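Side-chain contacts in sucrose 6(F)-phosphate phosphorylase (Thermoanaerobacterium thermosaccharolyticum DSM 571, PDB 6S9V), which belongs to the alpha-amylase family of carbohydrate-active enzymes and is built round a TIM-barrel catalytic domain: residues 362-365 / 366-370; 412-415 / 416-419. All coordinates share one frame; numbering follows the deposited sequence.

Contact 1: 362-365 / 366-370; sequences CTYY and SALNC
Cys-370 lies over one face of the Tyr-365 ring, its CA 3.6 Å from the ring centroid and 14° off the normal, a CH-pi contact. From the same residue CB touches CE2 and SG approaches the ring obliquely, 4.4 Å from its centroid. The ring reaches forward along the chain because CG of Tyr-365 stands anti to the backbone N (chi1 -178°); its hydroxyl then bonds to Asp-372. The Tyr-364 ring diverges from it: CD1 of Leu-368 meets its CD2-CE2 side obliquely, CE2 to CD1 3.9 Å, while its OH bonds to the carbonyl of Pro-276 and Leu-280 of helix 275-285 packs against both residues. At the start of the turn, SG of Cys-362 rests on the methyl of Ala-367, SG to CB 3.9 Å. OG1 of Thr-363 points on into the first helical turn, where it accepts from Ser-366 N at 3.1 Å and also bonds with the carbonyl of Gly-399. This is an N-cap. At the other end Cys-370 N reaches Tyr-365 O at 2.9 Å and Asn-369 N bonds to Ser-366 O, with Asn-369 at positive phi. The short helix 364-367 is thus closed by a side-chain N-cap before it and a Schellman motif after it.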
ATOM      1  N   CYS A 362       0.608   5.530  13.043  1.00 20.66           N
ATOM      2  CA  CYS A 362       1.484   5.081  14.122  1.00 21.27           C
ATOM      3  C   CYS A 362       2.531   4.171  13.502  1.00 20.85           C
ATOM      4  O   CYS A 362       2.191   3.383  12.619  1.00 22.68           O
ATOM      5  CB  CYS A 362       0.677   4.309  15.184  1.00 22.97           C
ATOM      6  SG  CYS A 362       1.498   3.970  16.774  1.00 26.69           S
ATOM      7  N   THR A 363       3.794   4.277  13.931  1.00 17.92           N
ATOM      8  CA  THR A 363       4.746   3.254  13.489  1.00 17.41           C
ATOM      9  C   THR A 363       4.355   1.924  14.127  1.00 17.65           C
ATOM     10  O   THR A 363       3.790   1.884  15.221  1.00 17.26           O
ATOM     11  CB  THR A 363       6.202   3.605  13.827  1.00 18.70           C
ATOM     12  OG1 THR A 363       6.457   3.409  15.225  1.00 20.41           O
ATOM     13  CG2 THR A 363       6.517   5.042  13.428  1.00 19.10           C
ATOM     14  N   TYR A 364       4.613   0.825  13.416  1.00 17.29           N
ATOM     15  CA  TYR A 364       4.152  -0.460  13.932  1.00 18.54           C
ATOM     16  C   TYR A 364       4.901  -0.837  15.204  1.00 20.05           C
ATOM     17  O   TYR A 364       4.310  -1.386  16.142  1.00 21.59           O
ATOM     18  CB  TYR A 364       4.285  -1.538  12.862  1.00 18.55           C
ATOM     19  CG  TYR A 364       3.236  -2.615  12.995  1.00 18.63           C
ATOM     20  CD1 TYR A 364       2.004  -2.495  12.361  1.00 19.31           C
ATOM     21  CD2 TYR A 364       3.470  -3.738  13.772  1.00 18.53           C
ATOM     22  CE1 TYR A 364       1.038  -3.476  12.488  1.00 21.16           C
ATOM     23  CE2 TYR A 364       2.519  -4.718  13.909  1.00 18.66           C
ATOM     24  CZ  TYR A 364       1.301  -4.589  13.267  1.00 20.31           C
ATOM     25  OH  TYR A 364       0.354  -5.583  13.410  1.00 19.21           O
ATOM     26  N   TYR A 365       6.194  -0.518  15.266  1.00 19.74           N
ATOM     27  CA  TYR A 365       6.981  -0.759  16.468  1.00 20.87           C
ATOM     28  C   TYR A 365       6.435   0.035  17.650  1.00 20.08           C
ATOM     29  O   TYR A 365       6.290  -0.509  18.753  1.00 21.33           O
ATOM     30  CB  TYR A 365       8.437  -0.408  16.166  1.00 21.40           C
ATOM     31  CG  TYR A 365       9.432  -0.643  17.275  1.00 19.79           C
ATOM     32  CD1 TYR A 365       9.712  -1.924  17.738  1.00 19.70           C
ATOM     33  CD2 TYR A 365      10.135   0.419  17.820  1.00 20.55           C
ATOM     34  CE1 TYR A 365      10.661  -2.130  18.737  1.00 22.97           C
ATOM     35  CE2 TYR A 365      11.075   0.224  18.811  1.00 21.88           C
ATOM     36  CZ  TYR A 365      11.329  -1.044  19.273  1.00 22.46           C
ATOM     37  OH  TYR A 365      12.271  -1.219  20.263  1.00 22.19           O
ATOM     38  N   SER A 366       6.097   1.311  17.435  1.00 19.60           N
ATOM     39  CA  SER A 366       5.488   2.105  18.506  1.00 22.45           C
ATOM     40  C   SER A 366       4.124   1.545  18.905  1.00 21.66           C
ATOM     41  O   SER A 366       3.744   1.586  20.086  1.00 21.54           O
ATOM     42  CB  SER A 366       5.337   3.565  18.068  1.00 24.28           C
ATOM     43  OG  SER A 366       6.581   4.244  18.053  1.00 22.81           O
ATOM     44  N   ALA A 367       3.371   1.025  17.930  1.00 20.90           N
ATOM     45  CA  ALA A 367       2.058   0.462  18.221  1.00 20.87           C
ATOM     46  C   ALA A 367       2.154  -0.737  19.153  1.00 19.60           C
ATOM     47  O   ALA A 367       1.232  -0.988  19.936  1.00 19.34           O
ATOM     48  CB  ALA A 367       1.358   0.063  16.922  1.00 21.53           C
ATOM     49  N   LEU A 368       3.259  -1.477  19.095  1.00 18.84           N
ATOM     50  CA  LEU A 368       3.516  -2.597  19.991  1.00 20.74           C
ATOM     51  C   LEU A 368       4.273  -2.179  21.249  1.00 22.06           C
ATOM     52  O   LEU A 368       4.873  -3.028  21.918  1.00 22.40           O
ATOM     53  CB  LEU A 368       4.278  -3.697  19.255  1.00 21.16           C
ATOM     54  CG  LEU A 368       3.429  -4.357  18.167  1.00 21.15           C
ATOM     55  CD1 LEU A 368       4.281  -5.300  17.306  1.00 21.59           C
ATOM     56  CD2 LEU A 368       2.261  -5.106  18.786  1.00 21.83           C
ATOM     57  N   ASN A 369       4.256  -0.892  21.577  1.00 22.16           N
ATOM     58  CA  ASN A 369       4.900  -0.385  22.789  1.00 23.11           C
ATOM     59  C   ASN A 369       6.410  -0.606  22.755  1.00 22.59           C
ATOM     60  O   ASN A 369       7.061  -0.747  23.797  1.00 21.27           O
ATOM     61  CB  ASN A 369       4.282  -1.039  24.028  1.00 23.33           C
ATOM     62  CG  ASN A 369       3.924  -0.031  25.102  1.00 22.16           C
ATOM     63  OD1 ASN A 369       4.258   1.148  25.007  1.00 20.90           O
ATOM     64  ND2 ASN A 369       3.238  -0.501  26.131  1.00 22.82           N
ATOM     65  N   CYS A 370       6.975  -0.640  21.548  1.00 22.09           N
ATOM     66  CA  CYS A 370       8.412  -0.823  21.338  1.00 22.63           C
ATOM     67  C   CYS A 370       8.915  -2.124  21.956  1.00 22.31           C
ATOM     68  O   CYS A 370      10.096  -2.254  22.289  1.00 22.67           O
ATOM     69  CB  CYS A 370       9.211   0.373  21.871  1.00 24.67           C
ATOM     70  SG  CYS A 370       8.684   1.954  21.170  1.00 24.71           S
TER

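Contact 2: 412-415 / 416-419. With SO4 (sulfate ion), chain I; SO4 (sulfate ion), chain H.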
ATOM      1  N   GLY A 412      -0.816  14.331  10.337  1.00 40.13           N
ATOM      2  CA  GLY A 412      -0.728  13.168  11.194  1.00 35.31           C
ATOM      3  C   GLY A 412      -0.006  11.999  10.562  1.00 28.50           C
ATOM      4  O   GLY A 412       0.698  11.258  11.256  1.00 25.22           O
ATOM      5  N   ARG A 413      -0.153  11.810   9.246  1.00 26.99           N
ATOM      6  CA  ARG A 413       0.449  10.644   8.615  1.00 27.76           C
ATOM      7  C   ARG A 413       1.967  10.729   8.554  1.00 24.42           C
ATOM      8  O   ARG A 413       2.625   9.700   8.352  1.00 23.80           O
ATOM      9  CB  ARG A 413      -0.093  10.437   7.198  1.00 35.17           C
ATOM     10  CG  ARG A 413      -1.531   9.939   7.144  1.00 42.80           C
ATOM     11  CD  ARG A 413      -1.973   9.714   5.706  1.00 47.54           C
ATOM     12  NE  ARG A 413      -3.409   9.487   5.600  1.00 54.40           N
ATOM     13  CZ  ARG A 413      -4.310  10.459   5.491  1.00 66.68           C
ATOM     14  NH1 ARG A 413      -3.927  11.730   5.476  1.00 70.11           N
ATOM     15  NH2 ARG A 413      -5.599  10.160   5.397  1.00 73.25           N
ATOM     16  N   GLU A 414       2.537  11.923   8.729  1.00 23.55           N
ATOM     17  CA  GLU A 414       3.987  12.063   8.779  1.00 23.18           C
ATOM     18  C   GLU A 414       4.595  11.395  10.008  1.00 21.35           C
ATOM     19  O   GLU A 414       5.822  11.256  10.067  1.00 22.08           O
ATOM     20  CB  GLU A 414       4.368  13.546   8.716  1.00 28.32           C
ATOM     21  CG  GLU A 414       4.539  14.078   7.281  1.00 36.31           C
ATOM     22  CD  GLU A 414       5.846  13.620   6.628  1.00 43.23           C
ATOM     23  OE1 GLU A 414       6.900  13.702   7.298  1.00 45.63           O
ATOM     24  OE2 GLU A 414       5.824  13.168   5.450  1.00 43.49           O
ATOM     25  N   ILE A 415       3.777  10.948  10.968  1.00 20.46           N
ATOM     26  CA  ILE A 415       4.290  10.231  12.134  1.00 20.39           C
ATOM     27  C   ILE A 415       5.061   8.994  11.711  1.00 20.37           C
ATOM     28  O   ILE A 415       5.974   8.544  12.414  1.00 20.50           O
ATOM     29  CB  ILE A 415       3.121   9.868  13.072  1.00 20.91           C
ATOM     30  CG1 ILE A 415       3.625   9.528  14.473  1.00 21.79           C
ATOM     31  CG2 ILE A 415       2.327   8.683  12.506  1.00 19.95           C
ATOM     32  CD1 ILE A 415       2.511   9.441  15.496  1.00 21.60           C
ATOM     33  N   ASN A 416       4.707   8.432  10.558  1.00 19.27           N
ATOM     34  CA  ASN A 416       5.228   7.166  10.060  1.00 18.05           C
ATOM     35  C   ASN A 416       5.973   7.358   8.738  1.00 17.23           C
ATOM     36  O   ASN A 416       6.077   6.425   7.940  1.00 18.34           O
ATOM     37  CB  ASN A 416       4.065   6.180   9.902  1.00 19.67           C
ATOM     38  CG  ASN A 416       4.508   4.776   9.548  1.00 22.10           C
ATOM     39  OD1 ASN A 416       5.454   4.238  10.121  1.00 21.87           O
ATOM     40  ND2 ASN A 416       3.812   4.169   8.591  1.00 25.80           N
ATOM     41  N   ARG A 417       6.510   8.557   8.493  1.00 17.82           N
ATOM     42  CA  ARG A 417       7.197   8.863   7.237  1.00 19.32           C
ATOM     43  C   ARG A 417       8.520   9.603   7.453  1.00 20.55           C
ATOM     44  O   ARG A 417       8.944  10.394   6.602  1.00 20.90           O
ATOM     45  CB  ARG A 417       6.284   9.664   6.309  1.00 19.56           C
ATOM     46  CG  ARG A 417       4.968   8.958   5.975  1.00 17.86           C
ATOM     47  CD  ARG A 417       4.049   9.824   5.148  1.00 19.14           C
ATOM     48  NE  ARG A 417       2.875   9.078   4.703  1.00 20.22           N
ATOM     49  CZ  ARG A 417       1.853   9.614   4.053  1.00 23.24           C
ATOM     50  NH1 ARG A 417       1.839  10.915   3.781  1.00 27.36           N
ATOM     51  NH2 ARG A 417       0.840   8.852   3.684  1.00 21.72           N
ATOM     52  N   HIS A 418       9.201   9.323   8.564  1.00 19.44           N
ATOM     53  CA  HIS A 418      10.505   9.912   8.846  1.00 19.18           C
ATOM     54  C   HIS A 418      11.467   9.711   7.679  1.00 18.71           C
ATOM     55  O   HIS A 418      11.478   8.658   7.041  1.00 18.47           O
ATOM     56  CB  HIS A 418      11.081   9.269  10.116  1.00 19.28           C
ATOM     57  CG  HIS A 418      12.439   9.772  10.495  1.00 20.33           C
ATOM     58  ND1 HIS A 418      12.660  11.062  10.934  1.00 21.80           N
ATOM     59  CD2 HIS A 418      13.647   9.159  10.507  1.00 20.87           C
ATOM     60  CE1 HIS A 418      13.945  11.219  11.198  1.00 23.38           C
ATOM     61  NE2 HIS A 418      14.564  10.076  10.958  1.00 21.76           N
ATOM     62  N   ASN A 419      12.272  10.731   7.398  1.00 18.86           N
ATOM     63  CA  ASN A 419      13.349  10.630   6.417  1.00 18.99           C
ATOM     64  C   ASN A 419      14.665  10.351   7.139  1.00 20.52           C
ATOM     65  O   ASN A 419      15.086  11.141   7.987  1.00 20.05           O
ATOM     66  CB  ASN A 419      13.454  11.910   5.586  1.00 19.77           C
ATOM     67  CG  ASN A 419      12.332  12.034   4.557  1.00 22.16           C
ATOM     68  OD1 ASN A 419      11.774  11.035   4.099  1.00 20.34           O
ATOM     69  ND2 ASN A 419      11.996  13.267   4.202  1.00 27.47           N
TER
HETATM   70  S   SO4 I 607      -1.403  11.916   2.655  1.00 86.50           S
HETATM   71  O1  SO4 I 607      -2.577  12.420   1.954  1.00 89.27           O
HETATM   72  O2  SO4 I 607      -1.513  10.467   2.790  1.00 85.30           O
HETATM   73  O3  SO4 I 607      -1.322  12.536   3.974  1.00 87.43           O
HETATM   74  O4  SO4 I 607      -0.190  12.240   1.905  1.00 84.25           O
HETATM   75  S   SO4 H 606      11.657  14.360   9.034  1.00 89.78           S
HETATM   76  O1  SO4 H 606      10.668  15.274   8.467  1.00 91.86           O
HETATM   77  O2  SO4 H 606      11.373  14.146  10.449  1.00 87.49           O
HETATM   78  O3  SO4 H 606      12.988  14.940   8.886  1.00 95.94           O
HETATM   79  O4  SO4 H 606      11.609  13.084   8.329  1.00 84.03           O
HETATM   80  O   HOH W   1       9.274  13.024   6.616  1.00 30.96           O
HETATM   81  O   HOH W   2       3.695  13.045   4.079  1.00 31.41           O
HETATM   82  O   HOH W   3       8.498   7.701  11.041  1.00 17.94           O
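The guanidinium of Arg-417 carries CB of Arg-413 over the centre of one face, 3.8 Å above its plane, while a sulfate ion and a water lie in plane at its edge. NH1 and NH2 of Arg-417 each donate to a different oxygen of this sulfate, NH2 to O2 at 3.0 Å and 160°, a two-pronged grip. Arg-413, extended from CG to NE, adds a weak bond from NH1 to O3 of the same anion. NE of Arg-417 is held by the carbonyl of His-309, which helps fix the rotation of the guanidinium. Glu-414 folds back at chi2 (-75°), setting OE2 3.6 Å from CB of Arg-417, with carboxylate and guanidinium planes 78° apart. Their charged atoms do not touch: a water donates to OE2 at 2.5 Å and accepts from NH1 of Arg-417. His-418 meets a second sulfate at the ring edge, where ND1, which also bonds to Asp-402, makes a weak bond to O2; its NE2 bonds to Glu-424. The backbone N of Asn-419 donates to O4 of that sulfate at 2.6 Å. Backbone bonds from Asn-416 N to Arg-413 O and from Arg-417 N to Glu-414 O bridge residues three apart. Both sulfates probably come from the crystallisation liquor; on this loop between helices 403-409 and 422-428 the arginines gather round the anion in a manner consistent with an anion-binding pocket.

Contact 1 is largely buried, whereas contact 2 is only partly so, and the two touch directly: CG2 of Thr-363 packs 3.6 Å from OD1 of Asn-416, and CG2 of Ile-415 lies against the backbone of Cys-362. Their centres are about 13 Å apart; in sequence one precedes and the other follows the last barrel strand, 388-392. Contact 1 spans a short helix, contact 2 a 3-10 segment and the loop that follows. Residues 362-370 are held by aromatic, sulfur and aliphatic packing with capping bonds, while 412-419 is dominated by charged side chains that meet waters and bound sulfates. The segment 399-402 serves both, meeting Thr-363 and Ser-366 of contact 1 and Ile-415 and His-418 of contact 2.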